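Local coordinates for protein Rab GDP-dissociation inhibitor (Saccharomyces cerevisiae, PDB 3CPI) that binds GDP-bound Rab GTPases such as Sec4, inhibits their release of GDP, and extracts the Rab GTPase Ypt7 from vacuolar membranes, at residues D109-S114 and Y234-L239; Q306-A311 and Y415-H420. All blocks are in the same frame, centred on the assembly; numbering follows the deposited sequence.

Contact 1 of 2, residues D109-S114 and Y234-L239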
ATOM      1  N   ASP A 109      14.778   2.965   6.391  1.00 37.33           N
ATOM      2  CA  ASP A 109      15.366   1.634   6.364  1.00 37.51           C
ATOM      3  C   ASP A 109      14.296   0.554   6.237  1.00 37.06           C
ATOM      4  O   ASP A 109      13.609   0.223   7.204  1.00 36.69           O
ATOM      5  CB  ASP A 109      16.216   1.406   7.619  1.00 37.78           C
ATOM      6  CG  ASP A 109      17.106   0.191   7.506  1.00 38.67           C
ATOM      7  OD1 ASP A 109      17.517  -0.331   8.561  1.00 40.42           O
ATOM      8  OD2 ASP A 109      17.395  -0.246   6.372  1.00 40.00           O
ATOM      9  N   PHE A 110      14.166   0.013   5.029  1.00 36.94           N
ATOM     10  CA  PHE A 110      13.177  -1.022   4.750  1.00 36.62           C
ATOM     11  C   PHE A 110      13.679  -2.383   5.191  1.00 36.71           C
ATOM     12  O   PHE A 110      14.742  -2.833   4.755  1.00 36.93           O
ATOM     13  CB  PHE A 110      12.794  -1.031   3.269  1.00 36.39           C
ATOM     14  CG  PHE A 110      11.851   0.078   2.886  1.00 36.01           C
ATOM     15  CD1 PHE A 110      10.473  -0.086   3.027  1.00 35.32           C
ATOM     16  CD2 PHE A 110      12.337   1.287   2.400  1.00 35.52           C
ATOM     17  CE1 PHE A 110       9.595   0.933   2.682  1.00 35.73           C
ATOM     18  CE2 PHE A 110      11.466   2.323   2.050  1.00 36.31           C
ATOM     19  CZ  PHE A 110      10.093   2.150   2.194  1.00 36.49           C
ATOM     20  N   LYS A 111      12.917  -3.020   6.076  1.00 36.46           N
ATOM     21  CA  LYS A 111      13.242  -4.358   6.550  1.00 36.64           C
ATOM     22  C   LYS A 111      12.219  -5.374   6.036  1.00 35.86           C
ATOM     23  O   LYS A 111      11.020  -5.077   5.932  1.00 35.64           O
ATOM     24  CB  LYS A 111      13.338  -4.403   8.086  1.00 36.39           C
ATOM     25  CG  LYS A 111      13.602  -5.816   8.654  1.00 37.90           C
ATOM     26  CD  LYS A 111      13.353  -5.905  10.157  1.00 38.23           C
ATOM     27  CE  LYS A 111      13.466  -7.332  10.657  1.00 41.34           C
ATOM     28  NZ  LYS A 111      12.269  -8.161  10.289  1.00 42.64           N
ATOM     29  N   GLN A 112      12.728  -6.562   5.714  1.00 35.05           N
ATOM     30  CA  GLN A 112      11.936  -7.701   5.280  1.00 34.53           C
ATOM     31  C   GLN A 112      10.764  -8.019   6.199  1.00 33.29           C
ATOM     32  O   GLN A 112      10.902  -8.036   7.419  1.00 33.01           O
ATOM     33  CB  GLN A 112      12.823  -8.945   5.178  1.00 34.97           C
ATOM     34  CG  GLN A 112      13.002  -9.488   3.775  1.00 37.37           C
ATOM     35  CD  GLN A 112      13.100 -11.021   3.736  1.00 40.39           C
ATOM     36  OE1 GLN A 112      12.589 -11.664   2.810  1.00 41.92           O
ATOM     37  NE2 GLN A 112      13.757 -11.606   4.736  1.00 40.69           N
ATOM     38  N   VAL A 113       9.611  -8.267   5.587  1.00 32.14           N
ATOM     39  CA  VAL A 113       8.469  -8.852   6.268  1.00 30.76           C
ATOM     40  C   VAL A 113       8.695 -10.365   6.271  1.00 30.40           C
ATOM     41  O   VAL A 113       9.137 -10.940   5.271  1.00 30.15           O
ATOM     42  CB  VAL A 113       7.143  -8.441   5.568  1.00 30.91           C
ATOM     43  CG1 VAL A 113       5.986  -9.373   5.927  1.00 29.23           C
ATOM     44  CG2 VAL A 113       6.807  -6.996   5.910  1.00 30.26           C
ATOM     45  N   SER A 114       8.404 -10.999   7.399  1.00 29.97           N
ATOM     46  CA  SER A 114       8.812 -12.387   7.627  1.00 29.87           C
ATOM     47  C   SER A 114       8.030 -13.467   6.869  1.00 29.44           C
ATOM     48  O   SER A 114       8.561 -14.553   6.622  1.00 30.02           O
ATOM     49  CB  SER A 114       8.859 -12.692   9.125  1.00 29.71           C
ATOM     50  OG  SER A 114       9.921 -11.970   9.729  1.00 30.12           O
ATOM     51  N   TYR A 234       8.982  -3.397   4.784  1.00 30.85           N
ATOM     52  CA  TYR A 234       8.324  -2.451   5.660  1.00 31.07           C
ATOM     53  C   TYR A 234       9.402  -1.667   6.412  1.00 31.56           C
ATOM     54  O   TYR A 234      10.382  -2.264   6.879  1.00 31.55           O
ATOM     55  CB  TYR A 234       7.402  -3.190   6.622  1.00 30.91           C
ATOM     56  CG  TYR A 234       6.506  -2.291   7.444  1.00 31.04           C
ATOM     57  CD1 TYR A 234       5.434  -1.616   6.860  1.00 30.89           C
ATOM     58  CD2 TYR A 234       6.720  -2.134   8.813  1.00 30.44           C
ATOM     59  CE1 TYR A 234       4.597  -0.792   7.623  1.00 31.41           C
ATOM     60  CE2 TYR A 234       5.897  -1.320   9.583  1.00 30.84           C
ATOM     61  CZ  TYR A 234       4.838  -0.652   8.983  1.00 31.70           C
ATOM     62  OH  TYR A 234       4.021   0.145   9.750  1.00 31.39           O
ATOM     63  N   PRO A 235       9.244  -0.328   6.509  1.00 31.90           N
ATOM     64  CA  PRO A 235      10.306   0.487   7.100  1.00 32.39           C
ATOM     65  C   PRO A 235      10.409   0.291   8.598  1.00 32.82           C
ATOM     66  O   PRO A 235       9.399   0.088   9.273  1.00 32.98           O
ATOM     67  CB  PRO A 235       9.871   1.934   6.797  1.00 32.15           C
ATOM     68  CG  PRO A 235       8.754   1.835   5.819  1.00 32.24           C
ATOM     69  CD  PRO A 235       8.109   0.503   6.073  1.00 31.89           C
ATOM     70  N   MET A 236      11.629   0.336   9.114  1.00 33.72           N
ATOM     71  CA  MET A 236      11.831   0.396  10.554  1.00 34.88           C
ATOM     72  C   MET A 236      11.146   1.656  11.075  1.00 34.84           C
ATOM     73  O   MET A 236      11.266   2.720  10.465  1.00 34.63           O
ATOM     74  CB  MET A 236      13.326   0.415  10.883  1.00 35.32           C
ATOM     75  CG  MET A 236      14.040  -0.909  10.615  1.00 37.75           C
ATOM     76  SD  MET A 236      13.355  -2.332  11.525  1.00 44.38           S
ATOM     77  CE  MET A 236      13.660  -1.837  13.218  1.00 42.61           C
ATOM     78  N   TYR A 237      10.418   1.522  12.184  1.00 35.32           N
ATOM     79  CA  TYR A 237       9.600   2.606  12.763  1.00 35.88           C
ATOM     80  C   TYR A 237       8.316   2.897  11.955  1.00 35.94           C
ATOM     81  O   TYR A 237       7.519   3.772  12.330  1.00 35.59           O
ATOM     82  CB  TYR A 237      10.415   3.900  12.981  1.00 36.60           C
ATOM     83  CG  TYR A 237      11.696   3.735  13.788  1.00 37.29           C
ATOM     84  CD1 TYR A 237      11.661   3.622  15.181  1.00 38.18           C
ATOM     85  CD2 TYR A 237      12.940   3.713  13.159  1.00 38.05           C
ATOM     86  CE1 TYR A 237      12.838   3.475  15.925  1.00 38.54           C
ATOM     87  CE2 TYR A 237      14.120   3.568  13.893  1.00 38.88           C
ATOM     88  CZ  TYR A 237      14.058   3.450  15.274  1.00 38.38           C
ATOM     89  OH  TYR A 237      15.221   3.309  16.000  1.00 39.31           O
ATOM     90  N   GLY A 238       8.119   2.161  10.856  1.00 35.65           N
ATOM     91  CA  GLY A 238       6.884   2.248  10.077  1.00 35.48           C
ATOM     92  C   GLY A 238       6.861   3.366   9.053  1.00 35.16           C
ATOM     93  O   GLY A 238       7.850   4.078   8.875  1.00 35.19           O
ATOM     94  N   LEU A 239       5.712   3.529   8.402  1.00 35.01           N
ATOM     95  CA  LEU A 239       5.584   4.401   7.230  1.00 34.98           C
ATOM     96  C   LEU A 239       5.676   5.895   7.538  1.00 35.15           C
ATOM     97  O   LEU A 239       5.809   6.701   6.624  1.00 35.04           O
ATOM     98  CB  LEU A 239       4.291   4.091   6.452  1.00 34.77           C
ATOM     99  CG  LEU A 239       4.094   2.691   5.835  1.00 34.27           C
ATOM    100  CD1 LEU A 239       2.695   2.556   5.246  1.00 34.04           C
ATOM    101  CD2 LEU A 239       5.151   2.356   4.789  1.00 31.98           C
TER
HETATM  102  O   HOH W   1      13.158   3.615   8.596  1.00 35.43           O
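The F110 and P235 rings lie side by side and point the same way. P235 CB lies over one face of the phenyl, offset toward its rim, while P235 CG comes in obliquely, 3.4 Å from F110 CE1. The proline also serves the preceding tyrosine, with P235 CD over the rim of one face of the Y234 ring. An edge-to-face contact joins that tyrosine to H352, and its hydroxyl is hydrogen-bonded to D83.

The backbones pair as antiparallel strands, F110 with P235 non-hydrogen-bonded and K111 with Y234 hydrogen-bonded. K111 N gives a bond of 2.8 Å to Y234 O, and Y234 N returns one of 2.9 Å to K111 O. M236 N donates to D109 O over 2.8 Å, nearly straight at 169°. Water 1 links D109 N to M236 O. P235 also begins a type II turn that ends at G238.

K111 and M236 meet on the far side of the sheet from F110. With CG anti to the backbone N (chi1 177°), the lysine brings CD to 3.8 Å from M236 SD. Its chain then bends, and NZ bonds to Q112 O. V113 CG2 touches Y234 CB at 3.9 Å.

D109 to Q112 and all of Y234-L239 lie in regions that interact with YPT1. K111 O also accepts from H352. Three backbone bonds thus set the register largely whatever the side chains.

Contact 2 of 2, residues Q306-A311 and Y415-H420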
ATOM      1  N   GLN A 306     -17.088   3.651  -2.884  1.00 28.23           N
ATOM      2  CA  GLN A 306     -16.431   2.708  -1.985  1.00 29.01           C
ATOM      3  C   GLN A 306     -16.156   3.263  -0.591  1.00 28.72           C
ATOM      4  O   GLN A 306     -15.733   4.404  -0.430  1.00 28.75           O
ATOM      5  CB  GLN A 306     -15.124   2.197  -2.602  1.00 28.94           C
ATOM      6  CG  GLN A 306     -15.317   1.261  -3.784  1.00 29.42           C
ATOM      7  CD  GLN A 306     -14.004   0.673  -4.282  1.00 30.36           C
ATOM      8  OE1 GLN A 306     -13.912  -0.529  -4.544  1.00 33.07           O
ATOM      9  NE2 GLN A 306     -12.984   1.519  -4.421  1.00 31.42           N
ATOM     10  N   ARG A 307     -16.416   2.433   0.412  1.00 29.04           N
ATOM     11  CA  ARG A 307     -15.992   2.696   1.781  1.00 29.01           C
ATOM     12  C   ARG A 307     -15.125   1.537   2.254  1.00 28.53           C
ATOM     13  O   ARG A 307     -15.403   0.378   1.943  1.00 28.42           O
ATOM     14  CB  ARG A 307     -17.198   2.876   2.702  1.00 29.21           C
ATOM     15  CG  ARG A 307     -17.943   4.178   2.467  1.00 31.00           C
ATOM     16  CD  ARG A 307     -19.412   4.083   2.840  1.00 33.51           C
ATOM     17  NE  ARG A 307     -19.617   3.898   4.276  1.00 34.87           N
ATOM     18  CZ  ARG A 307     -20.191   2.830   4.823  1.00 35.96           C
ATOM     19  NH1 ARG A 307     -20.639   1.836   4.057  1.00 36.03           N
ATOM     20  NH2 ARG A 307     -20.328   2.760   6.141  1.00 37.00           N
ATOM     21  N   VAL A 308     -14.078   1.859   3.003  1.00 28.31           N
ATOM     22  CA  VAL A 308     -13.159   0.854   3.548  1.00 28.12           C
ATOM     23  C   VAL A 308     -13.248   0.779   5.083  1.00 28.20           C
ATOM     24  O   VAL A 308     -13.253   1.807   5.773  1.00 28.12           O
ATOM     25  CB  VAL A 308     -11.690   1.127   3.091  1.00 28.29           C
ATOM     26  CG1 VAL A 308     -11.254   2.550   3.460  1.00 27.85           C
ATOM     27  CG2 VAL A 308     -10.714   0.081   3.655  1.00 27.46           C
ATOM     28  N   ILE A 309     -13.351  -0.435   5.611  1.00 28.04           N
ATOM     29  CA  ILE A 309     -13.213  -0.631   7.048  1.00 28.07           C
ATOM     30  C   ILE A 309     -11.799  -1.104   7.367  1.00 27.93           C
ATOM     31  O   ILE A 309     -11.290  -2.032   6.723  1.00 27.51           O
ATOM     32  CB  ILE A 309     -14.283  -1.589   7.652  1.00 28.00           C
ATOM     33  CG1 ILE A 309     -14.143  -1.632   9.185  1.00 28.20           C
ATOM     34  CG2 ILE A 309     -14.231  -2.995   6.993  1.00 27.67           C
ATOM     35  CD1 ILE A 309     -15.239  -2.398   9.908  1.00 28.77           C
ATOM     36  N   ARG A 310     -11.171  -0.436   8.335  1.00 27.68           N
ATOM     37  CA  ARG A 310      -9.877  -0.847   8.868  1.00 28.07           C
ATOM     38  C   ARG A 310      -9.985  -1.118  10.364  1.00 28.44           C
ATOM     39  O   ARG A 310     -10.535  -0.307  11.109  1.00 28.80           O
ATOM     40  CB  ARG A 310      -8.793   0.197   8.572  1.00 27.80           C
ATOM     41  CG  ARG A 310      -8.567   0.396   7.086  1.00 27.60           C
ATOM     42  CD  ARG A 310      -7.312   1.167   6.746  1.00 26.16           C
ATOM     43  NE  ARG A 310      -7.158   1.253   5.293  1.00 26.55           N
ATOM     44  CZ  ARG A 310      -7.571   2.272   4.540  1.00 26.81           C
ATOM     45  NH1 ARG A 310      -8.155   3.329   5.093  1.00 27.07           N
ATOM     46  NH2 ARG A 310      -7.376   2.249   3.229  1.00 26.28           N
ATOM     47  N   ALA A 311      -9.487  -2.274  10.787  1.00 28.74           N
ATOM     48  CA  ALA A 311      -9.438  -2.628  12.203  1.00 28.99           C
ATOM     49  C   ALA A 311      -7.994  -2.840  12.630  1.00 29.40           C
ATOM     50  O   ALA A 311      -7.361  -3.823  12.240  1.00 29.42           O
ATOM     51  CB  ALA A 311     -10.265  -3.874  12.473  1.00 28.61           C
ATOM     52  N   TYR A 415      -6.463   6.480  -0.266  1.00 24.58           N
ATOM     53  CA  TYR A 415      -5.781   5.193  -0.079  1.00 24.30           C
ATOM     54  C   TYR A 415      -6.778   4.074   0.100  1.00 23.56           C
ATOM     55  O   TYR A 415      -7.614   4.125   1.002  1.00 23.09           O
ATOM     56  CB  TYR A 415      -4.809   5.255   1.106  1.00 24.84           C
ATOM     57  CG  TYR A 415      -3.779   6.346   0.916  1.00 25.45           C
ATOM     58  CD1 TYR A 415      -2.801   6.227  -0.063  1.00 25.20           C
ATOM     59  CD2 TYR A 415      -3.803   7.502   1.690  1.00 25.62           C
ATOM     60  CE1 TYR A 415      -1.875   7.211  -0.268  1.00 25.83           C
ATOM     61  CE2 TYR A 415      -2.871   8.510   1.488  1.00 25.97           C
ATOM     62  CZ  TYR A 415      -1.905   8.348   0.509  1.00 26.37           C
ATOM     63  OH  TYR A 415      -0.965   9.326   0.280  1.00 27.42           O
ATOM     64  N   ASP A 416      -6.665   3.063  -0.760  1.00 23.09           N
ATOM     65  CA  ASP A 416      -7.616   1.962  -0.800  1.00 23.05           C
ATOM     66  C   ASP A 416      -7.301   0.881   0.238  1.00 22.93           C
ATOM     67  O   ASP A 416      -6.415   1.063   1.081  1.00 22.66           O
ATOM     68  CB  ASP A 416      -7.754   1.400  -2.235  1.00 23.20           C
ATOM     69  CG  ASP A 416      -6.540   0.586  -2.704  1.00 24.16           C
ATOM     70  OD1 ASP A 416      -5.666   0.210  -1.890  1.00 25.98           O
ATOM     71  OD2 ASP A 416      -6.473   0.292  -3.918  1.00 24.92           O
ATOM     72  N   ALA A 417      -8.023  -0.235   0.153  1.00 22.69           N
ATOM     73  CA  ALA A 417      -8.010  -1.293   1.166  1.00 22.64           C
ATOM     74  C   ALA A 417      -6.774  -2.198   1.177  1.00 22.70           C
ATOM     75  O   ALA A 417      -6.501  -2.838   2.196  1.00 22.77           O
ATOM     76  CB  ALA A 417      -9.282  -2.149   1.051  1.00 22.55           C
ATOM     77  N   SER A 418      -6.042  -2.267   0.066  1.00 22.58           N
ATOM     78  CA  SER A 418      -4.937  -3.226  -0.045  1.00 22.70           C
ATOM     79  C   SER A 418      -3.843  -2.954   0.966  1.00 22.06           C
ATOM     80  O   SER A 418      -3.567  -1.805   1.297  1.00 22.45           O
ATOM     81  CB  SER A 418      -4.354  -3.278  -1.466  1.00 22.71           C
ATOM     82  OG  SER A 418      -4.007  -1.995  -1.933  1.00 24.66           O
ATOM     83  N   SER A 419      -3.238  -4.025   1.466  1.00 21.61           N
ATOM     84  CA  SER A 419      -2.139  -3.929   2.424  1.00 21.14           C
ATOM     85  C   SER A 419      -0.773  -3.838   1.739  1.00 21.10           C
ATOM     86  O   SER A 419       0.259  -4.029   2.392  1.00 20.95           O
ATOM     87  CB  SER A 419      -2.165  -5.128   3.360  1.00 20.93           C
ATOM     88  OG  SER A 419      -2.283  -6.325   2.621  1.00 20.75           O
ATOM     89  N   HIS A 420      -0.777  -3.582   0.427  1.00 20.78           N
ATOM     90  CA  HIS A 420       0.451  -3.408  -0.353  1.00 20.86           C
ATOM     91  C   HIS A 420       0.353  -2.203  -1.296  1.00 21.15           C
ATOM     92  O   HIS A 420      -0.737  -1.722  -1.574  1.00 21.19           O
ATOM     93  CB  HIS A 420       0.818  -4.695  -1.111  1.00 20.65           C
ATOM     94  CG  HIS A 420      -0.162  -5.077  -2.175  1.00 20.17           C
ATOM     95  ND1 HIS A 420      -0.094  -4.584  -3.460  1.00 19.33           N
ATOM     96  CD2 HIS A 420      -1.228  -5.911  -2.148  1.00 20.46           C
ATOM     97  CE1 HIS A 420      -1.081  -5.092  -4.177  1.00 19.63           C
ATOM     98  NE2 HIS A 420      -1.781  -5.905  -3.405  1.00 20.32           N
TER
HETATM   99  O   HOH W   2      -8.763   5.348   3.207  1.00 20.31           O
HETATM  100  O   HOH W   3      -5.506  -0.518   3.840  1.00 26.79           O
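R310 reaches from its strand to the backbone of Y415 and D416. It has the most surface buried here, followed by V308 and A417. Its chain is extended from CG to NE, which carries the guanidinium up to the loop backbone. R310 NH2 donates to D416 O at 2.6 Å and to Y415 O at 2.9 Å. The first bond is bent (134°) and the second is straighter (152°). Both oxygens lie at the guanidinium edge, in its plane, yet the nitrogen stands above the plane of each carbonyl.

Two waters extend the same edge. Water 2 joins R310 NH1 to Y415 O. Water 3 accepts from R310 NE at 2.8 Å, and its bonds onward to D416 O and A417 O are weak. These partners fix the rotation of the flat group. With an alanine in place of R310, the carbonyls of Y415 and D416 would probably lose their charged donor, and the loop one of its ties to the strand.

V308 covers one face of the guanidinium, with CG2 3.9 Å above its centre. The same methyl, anti to the backbone N, meets A417 CB at 3.7 Å. It therefore packs against both the arginine and the loop.

The CB of D416 points away from the strand, and its carboxylate organises the loop. D416 OD1 accepts from S418 N at 3.2 Å, an Asx turn, and from S418 OG at 2.8 Å. It also forms a salt bridge with K87, while OD2 bonds to S423 in helix 422-436.

V308 and R310 belong to strand 301-315, which pairs with strands 360-367 and 389-400. The loop runs from strand 409-411 to helix 422-436, and A417 also packs on I367 of strand 360-367.

From the N terminus, the chain passes the first strands of the parallel sheet before reaching 109-114. Contact 1 closes a loop of 119 residues, about half of them helical, when 234-239 returns. Strand 256-258 of the parallel sheet follows. Contact 2 opens later, at 306-311, and closes a second loop of 103 residues, rich in strand, at 415-420. The two loops run in series and neither nest nor cross. Contact 1 pairs two strands of the mixed sheet. Contact 2 ties that same sheet to the loop beyond strand 409-411, an outermost strand of the parallel sheet. Their centres are 20 Å apart, and their nearest atoms stay about 7 Å apart.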